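Ufm1-specific protease (Caenorhabditis elegans, PDB 5EJJ) is a thiol protease that recognises the ubiquitin-like modifier UFM-1, carried by a number of target proteins, and hydrolyses the peptide bond at its C-terminal end. Local coordinates at residues Gly126-Ser131 with Glu242-Ala247; Ala10-Tyr15 with Ser99-Asn104. All blocks are in the same frame, centred on the assembly; numbering follows the deposited sequence.

The two contacts follow one another along the chain: contact 2 joins Ala10-Tyr15 to Ser99-Asn104 before contact 1 opens at Gly126. Their centres are 31 Å apart, and even the nearest atoms are about 17 Å from each other, so they do not touch. Contact 1 pairs two strands, whereas contact 2 crosses two helices. An indirect thread runs between them: Pro246 of contact 1 rests on Asp72, in the loop leading into strand 74-81, and Ile81 at the end of that strand meets Tyr15, Ser99 and Leu102 of contact 2. Both contacts lie away from the inferred catalytic residues Cys396, Asp520 and His522 in the peptidase C78 region.

Contact 1: Gly126-Ser131 with Glu242-Ala247; sequences GASCVS and EVVFPA
The Phe245 ring leans across to Cys129 on the adjacent strand and lies over its CB. CG of Phe245 occupies the crowded position between the backbone N and the carbonyl carbon (chi1 64°), which brings the ring over Cys129. CB of Cys129 stands 3.5 Å from the ring centroid and 16° off the normal, a CH-pi contact displaced toward the CZ end of the ring. The Cys129 sulfur, anti to its own carbonyl carbon, takes an oblique sulfur-aromatic position; SG then runs on to CB of Ala247 at 3.6 Å. Ala127 extends this face, its CB 4.0 Å from that of Ala247.

The alternate residues form the other face. Val130 and Val244 sit side by side and point the same way, CG2 of Val130 lying 3.9 Å from CG2 of Val244. The second Val244 branch, CG1, meets CB of Ser128 at 3.8 Å, while Ser128 OG hydrogen-bonds to Pro195 O.

Six backbone hydrogen bonds fix this register, two each for Ala127-Ala247, Cys129-Phe245 and Ser131-Val243. They alternate with the non-hydrogen-bonded pairs Ser128-Pro246 and Val130-Val244, where the CA-H groups of Pro246, Val244 and Val130 approach carbonyl oxygens across the strands. An alanine in place of Phe245 would probably lose the cover over Cys129 CB and weaken packing against helix 253-280, where the ring touches Arg259, Ser260 and Ala263.

The N-to-C directions of segments 127-131 and 242-247 differ by 145°, a twisted antiparallel pair. Strand 127-139 also bonds to strand 199-205 through Ser128 and Val130, so the arrangement is the outer part of a mixed beta sheet with a helix packed on one face.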
loop_
_atom_site.group_PDB
_atom_site.type_symbol
_atom_site.label_atom_id
_atom_site.label_comp_id
_atom_site.label_asym_id
_atom_site.label_seq_id
_atom_site.Cartn_x
_atom_site.Cartn_y
_atom_site.Cartn_z
ATOM N N GLY A 126 5.365 4.570 13.287
ATOM C CA GLY A 126 4.639 3.604 14.100
ATOM C C GLY A 126 4.545 2.178 13.584
ATOM O O GLY A 126 4.835 1.872 12.425
ATOM N N ALA A 127 4.132 1.286 14.473
ATOM C CA ALA A 127 3.857 -0.092 14.091
ATOM C C ALA A 127 2.347 -0.269 13.886
ATOM O O ALA A 127 1.560 0.587 14.290
ATOM C CB ALA A 127 4.373 -1.041 15.158
ATOM N N SER A 128 1.949 -1.361 13.239
ATOM C CA SER A 128 0.539 -1.716 13.121
ATOM C C SER A 128 0.188 -2.869 14.046
ATOM O O SER A 128 0.705 -3.961 13.854
ATOM C CB SER A 128 0.217 -2.151 11.696
ATOM O OG SER A 128 0.165 -1.039 10.832
ATOM N N CYS A 129 -0.689 -2.644 15.029
ATOM C CA CYS A 129 -1.299 -3.748 15.789
ATOM C C CYS A 129 -2.479 -4.318 15.027
ATOM O O CYS A 129 -3.249 -3.563 14.462
ATOM C CB CYS A 129 -1.821 -3.254 17.120
ATOM S SG CYS A 129 -0.588 -2.436 18.087
ATOM N N VAL A 130 -2.652 -5.634 15.033
ATOM C CA VAL A 130 -3.748 -6.226 14.277
ATOM C C VAL A 130 -4.385 -7.436 14.990
ATOM O O VAL A 130 -3.726 -8.139 15.733
ATOM C CB VAL A 130 -3.249 -6.620 12.880
ATOM C CG1 VAL A 130 -2.128 -7.589 13.004
ATOM C CG2 VAL A 130 -4.348 -7.216 12.047
ATOM N N SER A 131 -5.677 -7.660 14.784
ATOM C CA SER A 131 -6.342 -8.853 15.301
ATOM C C SER A 131 -7.520 -9.222 14.410
ATOM O O SER A 131 -8.043 -8.364 13.711
ATOM C CB SER A 131 -6.792 -8.646 16.748
ATOM O OG SER A 131 -7.755 -7.614 16.843
ATOM N N GLU A 242 -9.791 -8.456 9.673
ATOM C CA GLU A 242 -8.718 -7.720 10.328
ATOM C C GLU A 242 -9.265 -6.518 11.051
ATOM O O GLU A 242 -10.238 -5.915 10.611
ATOM C CB GLU A 242 -7.751 -7.161 9.292
ATOM C CG GLU A 242 -6.964 -8.169 8.477
ATOM C CD GLU A 242 -5.907 -7.505 7.551
ATOM O OE1 GLU A 242 -6.195 -6.417 6.962
ATOM O OE2 GLU A 242 -4.783 -8.078 7.426
ATOM N N VAL A 243 -8.625 -6.148 12.152
ATOM C CA VAL A 243 -8.771 -4.806 12.682
ATOM C C VAL A 243 -7.378 -4.286 13.034
ATOM O O VAL A 243 -6.699 -4.845 13.894
ATOM C CB VAL A 243 -9.681 -4.761 13.897
ATOM C CG1 VAL A 243 -9.803 -3.354 14.401
ATOM C CG2 VAL A 243 -11.046 -5.288 13.543
ATOM N N VAL A 244 -6.958 -3.219 12.346
ATOM C CA VAL A 244 -5.599 -2.692 12.435
ATOM C C VAL A 244 -5.589 -1.321 13.075
ATOM O O VAL A 244 -6.342 -0.445 12.668
ATOM C CB VAL A 244 -4.989 -2.530 11.056
ATOM C CG1 VAL A 244 -3.554 -2.182 11.198
ATOM C CG2 VAL A 244 -5.148 -3.796 10.261
ATOM N N PHE A 245 -4.740 -1.133 14.082
ATOM C CA PHE A 245 -4.551 0.181 14.695
ATOM C C PHE A 245 -3.073 0.480 14.977
ATOM O O PHE A 245 -2.302 -0.428 15.289
ATOM C CB PHE A 245 -5.383 0.315 15.957
ATOM C CG PHE A 245 -4.999 -0.628 17.067
ATOM C CD1 PHE A 245 -5.513 -1.919 17.114
ATOM C CD2 PHE A 245 -4.170 -0.204 18.106
ATOM C CE1 PHE A 245 -5.193 -2.779 18.166
ATOM C CE2 PHE A 245 -3.837 -1.066 19.161
ATOM C CZ PHE A 245 -4.353 -2.356 19.186
ATOM N N PRO A 246 -2.665 1.753 14.838
ATOM C CA PRO A 246 -1.264 2.132 15.020
ATOM C C PRO A 246 -0.736 2.070 16.451
ATOM O O PRO A 246 -1.379 2.540 17.375
ATOM C CB PRO A 246 -1.231 3.575 14.518
ATOM C CG PRO A 246 -2.601 4.020 14.574
ATOM C CD PRO A 246 -3.431 2.854 14.248
ATOM N N ALA A 247 0.454 1.482 16.591
ATOM C CA ALA A 247 1.275 1.522 17.803
ATOM C C ALA A 247 2.385 2.551 17.606
ATOM O O ALA A 247 3.345 2.295 16.867
ATOM C CB ALA A 247 1.902 0.172 18.013
#

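Contact 2: Ala10-Tyr15 with Ser99-Asn104; sequences AMFQNY and SRMLEN
Tyr15 carries the contact from helix 8-19, and its side chain can be followed outward across Leu102. CG is anti to the backbone N (chi1 -178°), which carries the ring out across Leu102. Tyr15 CB has Leu102 CG as its neighbour, at 4.1 Å. Farther out, Leu102 CG lies over one ring face, 3.8 Å from the Tyr15 centroid and 19° off the normal, which meets the geometry of a CH-pi contact. The leucine lies across the ring at about a right angle: CB reaches the CD1 and CE1 side, whereas Leu102 CD2 sits 3.6 Å from Tyr15 CD2 and also meets CE2. CE1 of the ring approaches Glu103 CG. At the tip, Tyr15 OH is 3.8 Å from Glu103 OE2 and 3.9 Å from Ser99 OG, and neither approach is a hydrogen bond.

The other Leu102 branch turns to Phe12. Leu102 CD1 comes to the ring edge, near the plane, 3.6 Å from Phe12 CD1, so the forked leucine touches one aromatic by its face and the other by its edge. CG of Met101 adds a looser contact, 4.1 Å from Phe12 CE1.

The helices cross nearly at right angles (-98°), and Ile81 of strand 74-81 touches both Tyr15 and Leu102, while Phe51 of strand 45-53 stacks edge-to-face with Tyr15. No hydrogen bond links the two helical segments: Ser99 OG is bonded to Asp82, and Glu103 OE2 makes a long, weak ion pair with Arg19. Cohesion across this crossing therefore rests on apolar contact and CH-pi interaction.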
loop_
_atom_site.group_PDB
_atom_site.type_symbol
_atom_site.label_atom_id
_atom_site.label_comp_id
_atom_site.label_asym_id
_atom_site.label_seq_id
_atom_site.Cartn_x
_atom_site.Cartn_y
_atom_site.Cartn_z
ATOM N N ALA A 10 1.666 16.640 -1.066
ATOM C CA ALA A 10 0.749 15.507 -0.974
ATOM C C ALA A 10 -0.666 15.982 -1.297
ATOM O O ALA A 10 -1.350 15.391 -2.138
ATOM C CB ALA A 10 0.829 14.908 0.379
ATOM N N MET A 11 -1.070 17.086 -0.659
ATOM C CA MET A 11 -2.350 17.749 -0.929
ATOM C C MET A 11 -2.561 18.059 -2.400
ATOM O O MET A 11 -3.569 17.647 -2.953
ATOM C CB MET A 11 -2.470 19.040 -0.134
ATOM C CG MET A 11 -3.743 19.823 -0.441
ATOM S SD MET A 11 -3.917 21.367 0.512
ATOM C CE MET A 11 -2.491 22.299 -0.038
ATOM N N PHE A 12 -1.619 18.785 -3.019
ATOM C CA PHE A 12 -1.678 19.138 -4.442
ATOM C C PHE A 12 -1.878 17.909 -5.303
ATOM O O PHE A 12 -2.707 17.889 -6.219
ATOM C CB PHE A 12 -0.387 19.820 -4.894
ATOM C CG PHE A 12 -0.141 21.143 -4.244
ATOM C CD1 PHE A 12 -1.207 21.974 -3.908
ATOM C CD2 PHE A 12 1.145 21.550 -3.946
ATOM C CE1 PHE A 12 -0.998 23.193 -3.284
ATOM C CE2 PHE A 12 1.365 22.764 -3.324
ATOM C CZ PHE A 12 0.286 23.590 -2.992
ATOM N N GLN A 13 -1.101 16.876 -5.009
ATOM C CA GLN A 13 -1.226 15.629 -5.733
ATOM C C GLN A 13 -2.611 15.012 -5.577
ATOM O O GLN A 13 -3.084 14.310 -6.460
ATOM C CB GLN A 13 -0.190 14.642 -5.239
ATOM C CG GLN A 13 -0.246 13.343 -5.975
ATOM C CD GLN A 13 0.082 13.537 -7.417
ATOM O OE1 GLN A 13 0.947 14.349 -7.757
ATOM N NE2 GLN A 13 -0.607 12.810 -8.287
ATOM N N ASN A 14 -3.266 15.240 -4.448
ATOM C CA ASN A 14 -4.589 14.675 -4.288
ATOM C C ASN A 14 -5.572 15.385 -5.193
ATOM O O ASN A 14 -6.358 14.735 -5.879
ATOM C CB ASN A 14 -5.043 14.736 -2.843
ATOM C CG ASN A 14 -4.650 13.503 -2.047
ATOM O OD1 ASN A 14 -4.047 12.555 -2.563
ATOM N ND2 ASN A 14 -4.992 13.519 -0.765
ATOM N N TYR A 15 -5.511 16.717 -5.205
ATOM C CA TYR A 15 -6.310 17.530 -6.125
ATOM C C TYR A 15 -6.050 17.108 -7.555
ATOM O O TYR A 15 -6.970 17.010 -8.374
ATOM C CB TYR A 15 -5.956 18.997 -6.009
ATOM C CG TYR A 15 -6.798 19.877 -6.902
ATOM C CD1 TYR A 15 -6.419 20.136 -8.208
ATOM C CD2 TYR A 15 -7.971 20.469 -6.425
ATOM C CE1 TYR A 15 -7.183 20.947 -9.032
ATOM C CE2 TYR A 15 -8.747 21.285 -7.235
ATOM C CZ TYR A 15 -8.349 21.521 -8.550
ATOM O OH TYR A 15 -9.114 22.334 -9.380
ATOM N N SER A 99 -7.457 27.814 -7.503
ATOM C CA SER A 99 -7.191 26.836 -8.557
ATOM C C SER A 99 -5.829 27.097 -9.191
ATOM O O SER A 99 -5.207 26.189 -9.762
ATOM C CB SER A 99 -8.291 26.864 -9.611
ATOM O OG SER A 99 -9.478 26.238 -9.139
ATOM N N ARG A 100 -5.379 28.351 -9.088
ATOM C CA ARG A 100 -4.054 28.748 -9.544
ATOM C C ARG A 100 -3.068 27.940 -8.721
ATOM O O ARG A 100 -2.294 27.138 -9.255
ATOM C CB ARG A 100 -3.829 30.255 -9.300
ATOM C CG ARG A 100 -2.919 30.971 -10.314
ATOM C CD ARG A 100 -1.839 31.847 -9.645
ATOM N NE ARG A 100 -2.375 32.822 -8.680
ATOM C CZ ARG A 100 -1.649 33.744 -8.025
ATOM N NH1 ARG A 100 -0.336 33.848 -8.227
ATOM N NH2 ARG A 100 -2.235 34.578 -7.162
ATOM N N MET A 101 -3.140 28.158 -7.409
ATOM C CA MET A 101 -2.268 27.537 -6.422
ATOM C C MET A 101 -2.190 26.033 -6.608
ATOM O O MET A 101 -1.103 25.445 -6.645
ATOM C CB MET A 101 -2.817 27.858 -5.039
ATOM C CG MET A 101 -2.186 27.114 -3.892
ATOM S SD MET A 101 -3.354 27.069 -2.524
ATOM C CE MET A 101 -3.644 28.813 -2.236
ATOM N N LEU A 102 -3.362 25.423 -6.743
ATOM C CA LEU A 102 -3.474 23.982 -6.878
ATOM C C LEU A 102 -2.810 23.446 -8.143
ATOM O O LEU A 102 -2.013 22.507 -8.091
ATOM C CB LEU A 102 -4.948 23.569 -6.840
ATOM C CG LEU A 102 -5.513 23.030 -5.518
ATOM C CD1 LEU A 102 -4.517 23.184 -4.370
ATOM C CD2 LEU A 102 -6.836 23.692 -5.168
ATOM N N GLU A 103 -3.143 24.032 -9.285
ATOM C CA GLU A 103 -2.656 23.495 -10.542
ATOM C C GLU A 103 -1.166 23.803 -10.744
ATOM O O GLU A 103 -0.422 22.979 -11.267
ATOM C CB GLU A 103 -3.567 23.932 -11.693
ATOM C CG GLU A 103 -4.974 23.299 -11.555
ATOM C CD GLU A 103 -6.002 23.740 -12.615
ATOM O OE1 GLU A 103 -5.636 24.513 -13.535
ATOM O OE2 GLU A 103 -7.184 23.301 -12.520
ATOM N N ASN A 104 -0.721 24.958 -10.264
ATOM C CA ASN A 104 0.705 25.302 -10.296
ATOM C C ASN A 104 1.519 24.614 -9.210
ATOM O O ASN A 104 2.743 24.507 -9.324
ATOM C CB ASN A 104 0.895 26.818 -10.156
ATOM C CG ASN A 104 0.316 27.588 -11.328
ATOM O OD1 ASN A 104 0.346 27.119 -12.477
ATOM N ND2 ASN A 104 -0.233 28.774 -11.043
#